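Local coordinates for protein N-terminal acetyltransferase B complex subunit MDM20 (PDB 5K04) that serves as the non-catalytic, largely helical subunit of the NatB N-terminal acetyltransferase complex and probably acts as a scaffold for its catalytic partner, at residues K575-V580 with L612-Y617; S257-G262 with D287-R292. All coordinates share one frame; numbering follows the deposited sequence.

Interaction 1: K575-V580 with L612-Y617; sequences KLKLLV and LLYKLY
L576 and V580, one turn apart on helix 571-584, each set a methyl group over the ring of a tyrosine on helix 608-625. Two CH-pi contacts of this kind form the apolar part of the interface. CD1 of L576 lies 4.0 Å from the centroid of the Y614 ring and only 11° off its normal, while CB of L576 comes within 3.9 Å of CE1 of Y614. CG2 of V580 stands 4.1 Å from the centroid of the Y617 ring, displaced toward the rim. The other branch, CG1, anti to the backbone N (chi1 167°), reaches CE1 of Y617 at 3.7 Å. The far face of the Y614 ring is backed by CD2 of L613.

The 575-580 and 612-617 segments run nearly parallel, at 18°, with axes 11.7 Å apart at closest approach, and the two tyrosine rings with L576 and V580 bridge the gap. Helix 591-601 comes between them in sequence and packs against L576 and V580, consistent with an alpha-helical solenoid.

A lysine meets the ring edge: the chain of K577, bent at its second torsion, brings the CE methylene to 3.1 Å from OH of Y614, near the ring plane, in van der Waals contact. Its ammonium group is engaged by helix 661-682, through a salt bridge to E671 and a hydrogen bond to N668, and Y617 meets F672 edge-to-face.

Interaction 2: S257-G262 with D287-R292; sequences SGKEIG and DILYSR
K259 lays its aliphatic chain over one face of the Y290 ring, the two side chains running past each other in opposite directions. CD sits almost above the ring centre, 3.6 Å from the centroid and 13° off the normal, a CH-pi contact made by the middle of the lysine. With CG anti to the backbone N (chi1 -179°), the chain extends from its helix across the ring, starting at the hydroxyl end: CB of K259 is 3.3 Å from OH of Y290. The ammonium group lies farther off, NZ being 5.3 Å from the same centroid, so any cation-pi attraction is weak at most.

L289 flanks the lysine beside the ring, its CG 3.8 Å from CD of K259. The backbone carbonyl of L289 also approaches the chain, with CE of K259 3.2 Å from O of L289. The polar end of the tyrosine is held by a hydrogen bond from OH to the carbonyl O of K263, which ties the ring to the backbone just beyond the first helix.

Both helices finish here in Schellman motifs, with G262 and S291 as the residues of positive phi. The contact thus joins the C-terminal ends of helices 248-260 and 277-289, in a TPR-clan region; the short helix 265-269 between them in sequence touches Y290 through L268, and helix 229-242 packs against E260 and I261.

From the N terminus, the chain first reaches interaction 2, where the ends of helices 248-260 and 277-289 meet and close a loop of 24 intervening residues that includes helix 265-269. Almost 300 residues later, interaction 1 closes a second loop, of 31 residues, spanning helix 591-601 between helices 571-584 and 608-625. The loops follow in series, neither nesting nor crossing. Their centres lie 62 Å apart on opposite sides of the chain's centre, with nearest atoms about 45 Å apart. Each loop is short, so each contact is a local tie between helices close in sequence: one partly buried, far from the centre, the other buried in the C-terminal part of the helical array.

Interaction 1: K575-V580 with L612-Y617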
ATOM      1  N   LYS A 575      13.434 -11.080  -6.894  1.00 40.52           N
ATOM      2  CA  LYS A 575      14.302 -10.349  -7.809  1.00 41.40           C
ATOM      3  C   LYS A 575      15.062 -11.296  -8.733  1.00 39.01           C
ATOM      4  O   LYS A 575      15.200 -11.032  -9.935  1.00 29.29           O
ATOM      5  CB  LYS A 575      15.275  -9.471  -7.022  1.00 36.95           C
ATOM      6  CG  LYS A 575      16.232  -8.708  -7.946  1.00 42.10           C
ATOM      7  CD  LYS A 575      17.127  -7.737  -7.187  1.00 47.88           C
ATOM      8  CE  LYS A 575      16.335  -6.565  -6.626  1.00 59.00           C
ATOM      9  NZ  LYS A 575      17.230  -5.468  -6.154  1.00 67.81           N
ATOM     10  N   LEU A 576      15.544 -12.421  -8.188  1.00 41.87           N
ATOM     11  CA  LEU A 576      16.343 -13.348  -8.977  1.00 41.87           C
ATOM     12  C   LEU A 576      15.500 -14.041 -10.032  1.00 39.09           C
ATOM     13  O   LEU A 576      15.978 -14.294 -11.147  1.00 29.47           O
ATOM     14  CB  LEU A 576      17.009 -14.370  -8.058  1.00 34.41           C
ATOM     15  CG  LEU A 576      18.137 -13.819  -7.182  1.00 40.99           C
ATOM     16  CD1 LEU A 576      18.559 -14.850  -6.118  1.00 40.53           C
ATOM     17  CD2 LEU A 576      19.308 -13.425  -8.063  1.00 39.09           C
ATOM     18  N   LYS A 577      14.251 -14.374  -9.688  1.00 42.99           N
ATOM     19  CA  LYS A 577      13.337 -14.946 -10.668  1.00 44.61           C
ATOM     20  C   LYS A 577      13.197 -14.019 -11.863  1.00 38.94           C
ATOM     21  O   LYS A 577      13.254 -14.459 -13.015  1.00 30.12           O
ATOM     22  CB  LYS A 577      11.970 -15.212 -10.034  1.00 42.46           C
ATOM     23  CG  LYS A 577      11.966 -16.324  -8.985  1.00 48.39           C
ATOM     24  CD  LYS A 577      12.505 -17.639  -9.530  1.00 47.23           C
ATOM     25  CE  LYS A 577      12.267 -18.789  -8.550  1.00 49.50           C
ATOM     26  NZ  LYS A 577      10.807 -19.141  -8.339  1.00 43.36           N
ATOM     27  N   LEU A 578      13.031 -12.717 -11.598  1.00 46.57           N
ATOM     28  CA  LEU A 578      12.854 -11.755 -12.682  1.00 41.90           C
ATOM     29  C   LEU A 578      14.133 -11.609 -13.497  1.00 35.36           C
ATOM     30  O   LEU A 578      14.080 -11.479 -14.724  1.00 34.43           O
ATOM     31  CB  LEU A 578      12.400 -10.414 -12.115  1.00 40.82           C
ATOM     32  CG  LEU A 578      11.083 -10.507 -11.338  1.00 42.73           C
ATOM     33  CD1 LEU A 578      10.630  -9.131 -10.893  1.00 37.51           C
ATOM     34  CD2 LEU A 578      10.008 -11.176 -12.176  1.00 42.38           C
ATOM     35  N   LEU A 579      15.290 -11.658 -12.836  1.00 43.00           N
ATOM     36  CA  LEU A 579      16.552 -11.716 -13.570  1.00 44.48           C
ATOM     37  C   LEU A 579      16.614 -12.958 -14.444  1.00 41.35           C
ATOM     38  O   LEU A 579      16.942 -12.871 -15.637  1.00 35.06           O
ATOM     39  CB  LEU A 579      17.727 -11.683 -12.602  1.00 45.31           C
ATOM     40  CG  LEU A 579      17.792 -10.384 -11.793  1.00 45.94           C
ATOM     41  CD1 LEU A 579      18.963 -10.394 -10.826  1.00 39.95           C
ATOM     42  CD2 LEU A 579      17.908  -9.210 -12.737  1.00 43.87           C
ATOM     43  N   VAL A 580      16.281 -14.121 -13.871  1.00 41.16           N
ATOM     44  CA  VAL A 580      16.289 -15.368 -14.641  1.00 44.66           C
ATOM     45  C   VAL A 580      15.530 -15.179 -15.947  1.00 40.08           C
ATOM     46  O   VAL A 580      16.055 -15.424 -17.039  1.00 28.07           O
ATOM     47  CB  VAL A 580      15.695 -16.532 -13.815  1.00 45.03           C
ATOM     48  CG1 VAL A 580      15.410 -17.750 -14.719  1.00 45.33           C
ATOM     49  CG2 VAL A 580      16.630 -16.943 -12.693  1.00 37.92           C
ATOM     50  N   LEU A 612      21.556 -23.687  -3.683  1.00 42.66           N
ATOM     51  CA  LEU A 612      21.861 -24.587  -4.789  1.00 40.64           C
ATOM     52  C   LEU A 612      21.042 -24.240  -6.031  1.00 40.22           C
ATOM     53  O   LEU A 612      21.574 -24.207  -7.145  1.00 28.34           O
ATOM     54  CB  LEU A 612      21.601 -26.027  -4.361  1.00 44.35           C
ATOM     55  CG  LEU A 612      21.631 -27.125  -5.428  1.00 47.18           C
ATOM     56  CD1 LEU A 612      23.047 -27.346  -5.920  1.00 44.71           C
ATOM     57  CD2 LEU A 612      21.052 -28.419  -4.855  1.00 44.42           C
ATOM     58  N   LEU A 613      19.748 -23.972  -5.851  1.00 44.01           N
ATOM     59  CA  LEU A 613      18.868 -23.640  -6.968  1.00 42.52           C
ATOM     60  C   LEU A 613      19.435 -22.502  -7.811  1.00 42.16           C
ATOM     61  O   LEU A 613      19.471 -22.583  -9.047  1.00 28.82           O
ATOM     62  CB  LEU A 613      17.477 -23.265  -6.434  1.00 38.78           C
ATOM     63  CG  LEU A 613      16.398 -22.956  -7.499  1.00 45.53           C
ATOM     64  CD1 LEU A 613      16.086 -24.188  -8.355  1.00 36.76           C
ATOM     65  CD2 LEU A 613      15.113 -22.383  -6.883  1.00 39.26           C
ATOM     66  N   TYR A 614      19.872 -21.421  -7.155  1.00 37.39           N
ATOM     67  CA  TYR A 614      20.271 -20.235  -7.897  1.00 38.92           C
ATOM     68  C   TYR A 614      21.680 -20.356  -8.445  1.00 39.68           C
ATOM     69  O   TYR A 614      22.000 -19.719  -9.451  1.00 27.91           O
ATOM     70  CB  TYR A 614      20.083 -18.990  -7.025  1.00 38.77           C
ATOM     71  CG  TYR A 614      18.604 -18.734  -6.849  1.00 41.30           C
ATOM     72  CD1 TYR A 614      17.806 -18.397  -7.951  1.00 34.42           C
ATOM     73  CD2 TYR A 614      17.983 -18.891  -5.610  1.00 37.64           C
ATOM     74  CE1 TYR A 614      16.430 -18.214  -7.820  1.00 37.46           C
ATOM     75  CE2 TYR A 614      16.604 -18.700  -5.469  1.00 38.62           C
ATOM     76  CZ  TYR A 614      15.831 -18.360  -6.574  1.00 40.17           C
ATOM     77  OH  TYR A 614      14.472 -18.172  -6.420  1.00 25.25           O
ATOM     78  N   LYS A 615      22.516 -21.185  -7.813  1.00 47.01           N
ATOM     79  CA  LYS A 615      23.763 -21.584  -8.448  1.00 46.55           C
ATOM     80  C   LYS A 615      23.490 -22.425  -9.700  1.00 43.67           C
ATOM     81  O   LYS A 615      24.080 -22.181 -10.760  1.00 31.83           O
ATOM     82  CB  LYS A 615      24.631 -22.340  -7.443  1.00 43.92           C
ATOM     83  CG  LYS A 615      25.997 -22.746  -7.986  1.00 53.71           C
ATOM     84  CD  LYS A 615      26.900 -23.274  -6.862  1.00 58.15           C
ATOM     85  CE  LYS A 615      28.211 -23.851  -7.391  1.00 57.00           C
ATOM     86  NZ  LYS A 615      29.113 -22.838  -7.993  1.00 68.18           N
ATOM     87  N   LEU A 616      22.584 -23.404  -9.599  1.00 40.56           N
ATOM     88  CA  LEU A 616      22.155 -24.148 -10.780  1.00 41.88           C
ATOM     89  C   LEU A 616      21.668 -23.198 -11.868  1.00 38.98           C
ATOM     90  O   LEU A 616      22.113 -23.281 -13.017  1.00 30.06           O
ATOM     91  CB  LEU A 616      21.059 -25.153 -10.408  1.00 45.02           C
ATOM     92  CG  LEU A 616      21.459 -26.340  -9.500  1.00 46.10           C
ATOM     93  CD1 LEU A 616      20.298 -27.309  -9.290  1.00 42.58           C
ATOM     94  CD2 LEU A 616      22.687 -27.078 -10.026  1.00 41.74           C
ATOM     95  N   TYR A 617      20.785 -22.255 -11.509  1.00 40.25           N
ATOM     96  CA  TYR A 617      20.307 -21.278 -12.485  1.00 40.92           C
ATOM     97  C   TYR A 617      21.471 -20.519 -13.114  1.00 41.92           C
ATOM     98  O   TYR A 617      21.581 -20.434 -14.342  1.00 31.02           O
ATOM     99  CB  TYR A 617      19.328 -20.304 -11.839  1.00 43.00           C
ATOM    100  CG  TYR A 617      17.854 -20.675 -11.962  1.00 41.74           C
ATOM    101  CD1 TYR A 617      17.236 -20.806 -13.207  1.00 42.07           C
ATOM    102  CD2 TYR A 617      17.067 -20.832 -10.826  1.00 42.10           C
ATOM    103  CE1 TYR A 617      15.871 -21.108 -13.313  1.00 39.01           C
ATOM    104  CE2 TYR A 617      15.711 -21.131 -10.918  1.00 41.85           C
ATOM    105  CZ  TYR A 617      15.117 -21.277 -12.159  1.00 39.94           C
ATOM    106  OH  TYR A 617      13.780 -21.597 -12.227  1.00 26.46           O
TER

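Interaction 2: S257-G262 with D287-R292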
ATOM      1  N   SER A 257      -0.336  24.906  27.390  1.00 54.24           N
ATOM      2  CA  SER A 257      -0.190  26.353  27.359  1.00 52.70           C
ATOM      3  C   SER A 257      -0.819  26.996  28.589  1.00 52.62           C
ATOM      4  O   SER A 257      -0.297  27.995  29.103  1.00 45.00           O
ATOM      5  CB  SER A 257      -0.792  26.911  26.062  1.00 41.66           C
ATOM      6  OG  SER A 257      -2.128  26.470  25.868  1.00 40.86           O
ATOM      7  N   GLY A 258      -1.916  26.426  29.086  1.00 54.29           N
ATOM      8  CA  GLY A 258      -2.526  26.951  30.302  1.00 59.65           C
ATOM      9  C   GLY A 258      -1.570  26.952  31.479  1.00 62.45           C
ATOM     10  O   GLY A 258      -1.441  27.949  32.197  1.00 59.46           O
ATOM     11  N   LYS A 259      -0.876  25.832  31.694  1.00 66.39           N
ATOM     12  CA  LYS A 259       0.115  25.787  32.766  1.00 60.27           C
ATOM     13  C   LYS A 259       1.256  26.756  32.489  1.00 57.43           C
ATOM     14  O   LYS A 259       1.733  27.444  33.396  1.00 47.87           O
ATOM     15  CB  LYS A 259       0.645  24.363  32.938  1.00 55.60           C
ATOM     16  CG  LYS A 259       1.681  24.230  34.054  1.00 62.63           C
ATOM     17  CD  LYS A 259       1.757  22.820  34.574  1.00 64.11           C
ATOM     18  CE  LYS A 259       3.180  22.464  34.948  1.00 69.64           C
ATOM     19  NZ  LYS A 259       3.781  23.427  35.896  1.00 74.63           N
ATOM     20  N   GLU A 260       1.689  26.836  31.230  1.00 64.21           N
ATOM     21  CA  GLU A 260       2.836  27.669  30.895  1.00 64.51           C
ATOM     22  C   GLU A 260       2.585  29.134  31.240  1.00 62.55           C
ATOM     23  O   GLU A 260       3.507  29.843  31.657  1.00 57.45           O
ATOM     24  CB  GLU A 260       3.172  27.499  29.416  1.00 60.48           C
ATOM     25  CG  GLU A 260       3.919  26.208  29.083  1.00 53.69           C
ATOM     26  CD  GLU A 260       5.327  26.194  29.641  1.00 58.72           C
ATOM     27  OE1 GLU A 260       5.808  27.257  30.092  1.00 61.53           O
ATOM     28  OE2 GLU A 260       5.959  25.119  29.631  1.00 60.77           O
ATOM     29  N   ILE A 261       1.339  29.596  31.104  1.00 62.81           N
ATOM     30  CA  ILE A 261       1.005  30.994  31.362  1.00 60.05           C
ATOM     31  C   ILE A 261       0.535  31.190  32.803  1.00 64.33           C
ATOM     32  O   ILE A 261       0.040  32.266  33.160  1.00 55.14           O
ATOM     33  CB  ILE A 261      -0.051  31.517  30.363  1.00 60.71           C
ATOM     34  CG1 ILE A 261      -1.409  30.870  30.595  1.00 57.74           C
ATOM     35  CG2 ILE A 261       0.400  31.308  28.911  1.00 51.14           C
ATOM     36  CD1 ILE A 261      -2.476  31.426  29.665  1.00 55.91           C
ATOM     37  N   GLY A 262       0.683  30.156  33.640  1.00 68.49           N
ATOM     38  CA  GLY A 262       0.478  30.283  35.074  1.00 69.09           C
ATOM     39  C   GLY A 262      -0.880  29.874  35.608  1.00 65.50           C
ATOM     40  O   GLY A 262      -1.172  30.149  36.778  1.00 54.80           O
ATOM     41  N   ASP A 287      -3.445  15.530  35.340  1.00 64.86           N
ATOM     42  CA  ASP A 287      -2.755  15.076  36.547  1.00 62.31           C
ATOM     43  C   ASP A 287      -1.254  14.949  36.308  1.00 60.46           C
ATOM     44  O   ASP A 287      -0.442  15.413  37.116  1.00 57.42           O
ATOM     45  CB  ASP A 287      -3.327  13.738  37.011  1.00 65.43           C
ATOM     46  CG  ASP A 287      -4.747  13.855  37.503  1.00 65.59           C
ATOM     47  OD1 ASP A 287      -5.244  14.998  37.589  1.00 64.23           O
ATOM     48  OD2 ASP A 287      -5.362  12.805  37.791  1.00 61.35           O
ATOM     49  N   ILE A 288      -0.872  14.311  35.201  1.00 63.91           N
ATOM     50  CA  ILE A 288       0.540  14.168  34.859  1.00 66.89           C
ATOM     51  C   ILE A 288       1.198  15.539  34.735  1.00 65.88           C
ATOM     52  O   ILE A 288       2.290  15.775  35.265  1.00 58.66           O
ATOM     53  CB  ILE A 288       0.675  13.346  33.564  1.00 61.42           C
ATOM     54  CG1 ILE A 288       0.277  11.894  33.821  1.00 63.59           C
ATOM     55  CG2 ILE A 288       2.078  13.452  32.974  1.00 51.49           C
ATOM     56  CD1 ILE A 288       0.114  11.068  32.555  1.00 59.64           C
ATOM     57  N   LEU A 289       0.527  16.462  34.041  1.00 67.05           N
ATOM     58  CA  LEU A 289       1.081  17.786  33.773  1.00 64.63           C
ATOM     59  C   LEU A 289       1.335  18.577  35.053  1.00 62.70           C
ATOM     60  O   LEU A 289       2.233  19.428  35.088  1.00 56.69           O
ATOM     61  CB  LEU A 289       0.130  18.558  32.859  1.00 60.12           C
ATOM     62  CG  LEU A 289       0.590  19.929  32.379  1.00 62.10           C
ATOM     63  CD1 LEU A 289       1.868  19.779  31.576  1.00 48.43           C
ATOM     64  CD2 LEU A 289      -0.503  20.585  31.540  1.00 62.59           C
ATOM     65  N   TYR A 290       0.556  18.323  36.104  1.00 59.59           N
ATOM     66  CA  TYR A 290       0.690  19.033  37.369  1.00 63.08           C
ATOM     67  C   TYR A 290       1.272  18.142  38.454  1.00 59.74           C
ATOM     68  O   TYR A 290       1.094  18.420  39.645  1.00 56.63           O
ATOM     69  CB  TYR A 290      -0.660  19.619  37.802  1.00 67.91           C
ATOM     70  CG  TYR A 290      -0.999  20.922  37.089  1.00 68.03           C
ATOM     71  CD1 TYR A 290      -1.501  20.919  35.787  1.00 54.88           C
ATOM     72  CD2 TYR A 290      -0.805  22.156  37.711  1.00 64.49           C
ATOM     73  CE1 TYR A 290      -1.800  22.105  35.124  1.00 58.13           C
ATOM     74  CE2 TYR A 290      -1.110  23.347  37.057  1.00 61.28           C
ATOM     75  CZ  TYR A 290      -1.603  23.317  35.762  1.00 57.91           C
ATOM     76  OH  TYR A 290      -1.900  24.496  35.110  1.00 48.74           O
ATOM     77  N   SER A 291       1.960  17.069  38.055  1.00 68.12           N
ATOM     78  CA  SER A 291       2.671  16.185  38.983  1.00 72.47           C
ATOM     79  C   SER A 291       1.766  15.697  40.120  1.00 69.99           C
ATOM     80  O   SER A 291       2.168  15.628  41.283  1.00 63.98           O
ATOM     81  CB  SER A 291       3.927  16.878  39.518  1.00 70.90           C
ATOM     82  OG  SER A 291       4.746  17.290  38.427  1.00 60.35           O
ATOM     83  N   ARG A 292       0.535  15.333  39.767  1.00 71.06           N
ATOM     84  CA  ARG A 292      -0.463  14.810  40.686  1.00 70.18           C
ATOM     85  C   ARG A 292      -0.661  13.308  40.467  1.00 77.12           C
ATOM     86  O   ARG A 292      -0.126  12.709  39.527  1.00 79.31           O
ATOM     87  CB  ARG A 292      -1.791  15.548  40.519  1.00 68.18           C
ATOM     88  CG  ARG A 292      -1.742  17.025  40.811  1.00 72.46           C
ATOM     89  CD  ARG A 292      -3.014  17.692  40.300  1.00 76.46           C
ATOM     90  NE  ARG A 292      -4.209  17.302  41.049  1.00 83.81           N
ATOM     91  CZ  ARG A 292      -4.794  18.068  41.967  1.00 92.49           C
ATOM     92  NH1 ARG A 292      -4.298  19.270  42.247  1.00 94.73           N
ATOM     93  NH2 ARG A 292      -5.878  17.638  42.605  1.00 94.23           N
TER